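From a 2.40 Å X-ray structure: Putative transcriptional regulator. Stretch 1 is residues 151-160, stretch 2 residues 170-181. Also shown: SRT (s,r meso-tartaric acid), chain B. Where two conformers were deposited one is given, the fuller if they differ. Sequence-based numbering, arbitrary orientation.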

# COMPACT_ATOMS: atom_id res chain seq x y z
N CYS A 151 8.26 5.58 -13.38
CA CYS A 151 9.16 6.72 -13.60
C CYS A 151 10.16 6.87 -12.46
O CYS A 151 9.77 7.01 -11.30
CB CYS A 151 8.39 8.05 -13.75
SG CYS A 151 6.96 8.02 -14.85
N ASN A 152 11.45 6.86 -12.77
CA ASN A 152 12.47 7.09 -11.75
C ASN A 152 13.45 8.24 -12.03
O ASN A 152 13.77 8.56 -13.17
CB ASN A 152 13.24 5.80 -11.41
CG ASN A 152 12.32 4.68 -10.94
OD1 ASN A 152 12.12 4.46 -9.75
ND2 ASN A 152 11.73 3.98 -11.89
N TYR A 153 13.91 8.87 -10.95
CA TYR A 153 14.87 9.96 -11.05
C TYR A 153 16.07 9.66 -10.21
O TYR A 153 15.93 9.31 -9.04
CB TYR A 153 14.23 11.25 -10.59
CG TYR A 153 13.01 11.62 -11.40
CD1 TYR A 153 11.74 11.17 -11.04
CD2 TYR A 153 13.13 12.42 -12.53
CE1 TYR A 153 10.63 11.51 -11.77
CE2 TYR A 153 12.02 12.76 -13.28
CZ TYR A 153 10.76 12.30 -12.90
OH TYR A 153 9.65 12.63 -13.63
N LEU A 154 17.24 9.77 -10.80
CA LEU A 154 18.48 9.58 -10.06
C LEU A 154 19.33 10.85 -10.10
O LEU A 154 19.34 11.57 -11.09
CB LEU A 154 19.30 8.40 -10.58
CG LEU A 154 18.75 7.06 -11.05
CD1 LEU A 154 19.58 5.95 -10.40
CD2 LEU A 154 17.30 6.91 -10.70
N PRO A 155 20.04 11.12 -9.00
CA PRO A 155 20.99 12.23 -8.99
C PRO A 155 22.19 11.89 -9.88
O PRO A 155 22.44 10.72 -10.16
CB PRO A 155 21.39 12.34 -7.52
CG PRO A 155 21.14 11.01 -6.93
CD PRO A 155 20.04 10.36 -7.73
N PRO A 156 22.93 12.92 -10.31
CA PRO A 156 24.06 12.73 -11.23
C PRO A 156 25.18 11.84 -10.68
O PRO A 156 25.46 11.86 -9.49
CB PRO A 156 24.61 14.16 -11.41
CG PRO A 156 23.51 15.09 -10.95
CD PRO A 156 22.73 14.33 -9.93
N GLY A 157 25.82 11.09 -11.58
CA GLY A 157 27.05 10.39 -11.26
C GLY A 157 26.92 9.32 -10.20
O GLY A 157 27.68 9.29 -9.23
N LEU A 158 25.95 8.45 -10.38
CA LEU A 158 25.71 7.36 -9.46
C LEU A 158 25.94 6.06 -10.22
O LEU A 158 26.71 5.20 -9.81
CB LEU A 158 24.27 7.40 -8.95
CG LEU A 158 23.94 8.21 -7.69
CD1 LEU A 158 22.54 7.86 -7.19
CD2 LEU A 158 24.96 7.95 -6.61
N VAL A 159 25.26 5.95 -11.36
CA VAL A 159 25.23 4.71 -12.12
C VAL A 159 25.26 4.99 -13.63
O VAL A 159 24.94 6.10 -14.07
CB VAL A 159 23.95 3.90 -11.80
CG1 VAL A 159 23.96 2.55 -12.51
CG2 VAL A 159 23.81 3.71 -10.30
N ASP A 160 25.65 3.97 -14.39
CA ASP A 160 25.52 3.99 -15.84
C ASP A 160 24.17 3.39 -16.16
O ASP A 160 23.90 2.23 -15.83
CB ASP A 160 26.63 3.17 -16.50
CG ASP A 160 28.01 3.51 -15.96
OD1 ASP A 160 28.32 3.12 -14.81
OD2 ASP A 160 28.79 4.17 -16.69
N GLY A 170 16.40 -5.56 -12.42
CA GLY A 170 15.80 -4.48 -11.65
C GLY A 170 16.73 -3.31 -11.36
O GLY A 170 17.96 -3.43 -11.36
N LEU A 171 16.13 -2.17 -11.09
CA LEU A 171 16.90 -0.94 -10.88
C LEU A 171 17.74 -1.00 -9.61
O LEU A 171 18.86 -0.48 -9.59
CB LEU A 171 15.95 0.27 -10.85
CG LEU A 171 16.55 1.64 -10.53
CD1 LEU A 171 17.63 1.99 -11.54
CD2 LEU A 171 15.47 2.72 -10.47
N TYR A 172 17.22 -1.64 -8.57
CA TYR A 172 17.97 -1.79 -7.32
C TYR A 172 19.23 -2.65 -7.49
O TYR A 172 20.28 -2.32 -6.94
CB TYR A 172 17.10 -2.40 -6.22
CG TYR A 172 16.28 -1.39 -5.47
CD1 TYR A 172 15.99 -0.14 -6.03
CD2 TYR A 172 15.78 -1.69 -4.21
CE1 TYR A 172 15.24 0.79 -5.33
CE2 TYR A 172 15.04 -0.77 -3.51
CZ TYR A 172 14.76 0.46 -4.07
OH TYR A 172 14.00 1.35 -3.34
N ARG A 173 19.10 -3.75 -8.23
CA ARG A 173 20.22 -4.66 -8.48
C ARG A 173 21.32 -3.91 -9.21
O ARG A 173 22.49 -4.02 -8.85
CB ARG A 173 19.77 -5.89 -9.28
CG ARG A 173 20.91 -6.82 -9.72
CD ARG A 173 20.39 -8.03 -10.50
NE ARG A 173 21.38 -8.63 -11.40
CZ ARG A 173 21.79 -9.90 -11.36
NH1 ARG A 173 22.69 -10.33 -12.24
NH2 ARG A 173 21.30 -10.74 -10.46
N LEU A 174 20.93 -3.15 -10.23
CA LEU A 174 21.90 -2.36 -10.99
C LEU A 174 22.64 -1.38 -10.09
O LEU A 174 23.86 -1.25 -10.17
CB LEU A 174 21.22 -1.59 -12.12
CG LEU A 174 21.21 -2.30 -13.47
CD1 LEU A 174 20.42 -1.50 -14.50
CD2 LEU A 174 22.64 -2.49 -13.93
N MSE A 175 21.91 -0.70 -9.22
CA MSE A 175 22.51 0.31 -8.35
C MSE A 175 23.49 -0.30 -7.37
O MSE A 175 24.58 0.23 -7.13
CB MSE A 175 21.45 1.11 -7.60
CG MSE A 175 20.50 1.89 -8.52
SE MSE A 175 19.28 3.07 -7.57
CE MSE A 175 18.67 1.85 -6.18
N ARG A 176 23.10 -1.43 -6.79
CA ARG A 176 23.99 -2.14 -5.88
C ARG A 176 25.22 -2.58 -6.67
O ARG A 176 26.34 -2.50 -6.18
CB ARG A 176 23.27 -3.34 -5.25
CG ARG A 176 22.56 -2.97 -3.94
CD ARG A 176 21.95 -4.19 -3.24
NE ARG A 176 20.77 -4.71 -3.93
CZ ARG A 176 19.53 -4.66 -3.44
NH1 ARG A 176 19.31 -4.10 -2.25
NH2 ARG A 176 18.52 -5.16 -4.14
N ALA A 177 24.98 -3.02 -7.90
CA ALA A 177 26.04 -3.45 -8.80
C ALA A 177 27.09 -2.36 -9.01
O ALA A 177 28.27 -2.64 -9.17
CB ALA A 177 25.46 -3.90 -10.13
N ALA A 178 26.65 -1.10 -9.01
CA ALA A 178 27.57 0.01 -9.14
C ALA A 178 28.12 0.42 -7.78
O ALA A 178 28.79 1.44 -7.64
CB ALA A 178 26.90 1.19 -9.84
N GLY A 179 27.82 -0.38 -6.76
CA GLY A 179 28.37 -0.14 -5.44
C GLY A 179 27.66 0.92 -4.61
O GLY A 179 28.23 1.45 -3.66
N ILE A 180 26.42 1.22 -4.96
CA ILE A 180 25.57 2.03 -4.10
C ILE A 180 25.04 1.13 -2.99
O ILE A 180 24.67 -0.02 -3.21
CB ILE A 180 24.35 2.61 -4.85
CG1 ILE A 180 24.72 3.06 -6.26
CG2 ILE A 180 23.74 3.74 -4.04
CD1 ILE A 180 25.59 4.25 -6.30
N THR A 181 25.02 1.67 -1.77
CA THR A 181 24.42 0.99 -0.64
C THR A 181 23.01 1.52 -0.49
O THR A 181 22.78 2.72 -0.46
CB THR A 181 25.22 1.23 0.63
OG1 THR A 181 25.51 2.64 0.76
CG2 THR A 181 26.52 0.43 0.57
O1 SRT B . 12.22 0.48 -9.36
O11 SRT B . 10.46 -0.67 -8.62
C1 SRT B . 11.59 -0.61 -9.20
C2 SRT B . 12.19 -1.88 -9.77
O2 SRT B . 13.49 -1.62 -10.32
C3 SRT B . 12.22 -3.02 -8.73
O3 SRT B . 12.29 -4.32 -9.34
C4 SRT B . 13.40 -2.89 -7.81
O4 SRT B . 14.48 -3.49 -8.08
O41 SRT B . 13.21 -2.18 -6.81

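What holds these two stretches together? No hydrogen bond passes between them, so the contact rests on apolar packing, with about 370 Å² buried in all. Stretch 1 leaves its strand after Leu154 and continues as loop; stretch 2 is a helix from Leu171 to Ala177 followed by a turn. The backbones come nearest late in both stretches, where the CA atoms of Val159 and Ala178 lie 6.0 Å apart, and stand off further at Asn152 and Leu171, whose CA atoms are 9.2 Å apart. Within stretch 2 the helix carries its own backbone bonds, such as Met175 N to Leu171 O at 3.1 Å.

Why does Val159 cover more surface than any other residue here? Its CA-to-CB bond points toward stretch 2, at the place where the helix gives way to the turn, and one methyl reaches several partners. Val159 CG2 lies 4.0 Å from Ala178 CB, 4.2 Å from Met175 CG and 4.2 Å from Ile180 CG1. These are ordinary van der Waals distances between apolar groups. Leu158 O also sits 4.0 Å from Ala178 CB.

How does Leu171 engage the strand while also standing beside the ligand? Its CA-to-CB bond points toward stretch 1, and Leu171 CD2 makes a looser approach to Leu154 CD2, at 4.6 Å. Its backbone meanwhile faces the meso-tartaric acid: Leu171 N donates a hydrogen bond to SRT O2 at 2.8 Å, and Tyr172 N adds a weak one to SRT O4 at 3.3 Å. Amides in the first turn of a helix have no carbonyl of that helix to bond to, which leaves them free for such an acceptor. One turn on, the selenium of selenomethionine Met175 meets the strand's last residue, with Leu154 CD1 4.0 Å from Met175 SE.

How do Leu158 and Ile180 meet beyond the helix? Gly179 takes a positive phi of 82°, at backbone angles where a CB would be jammed against the preceding carbonyl oxygen, and the chain turns back and Ile180 N bonds to Met175 O at 3.0 Å. The CA-to-CB bond of Ile180 points toward stretch 1, and Ile180 CD1 comes within 3.8 Å of Leu158 CD2. Methyl meets methyl, extending the apolar patch that Val159 begins.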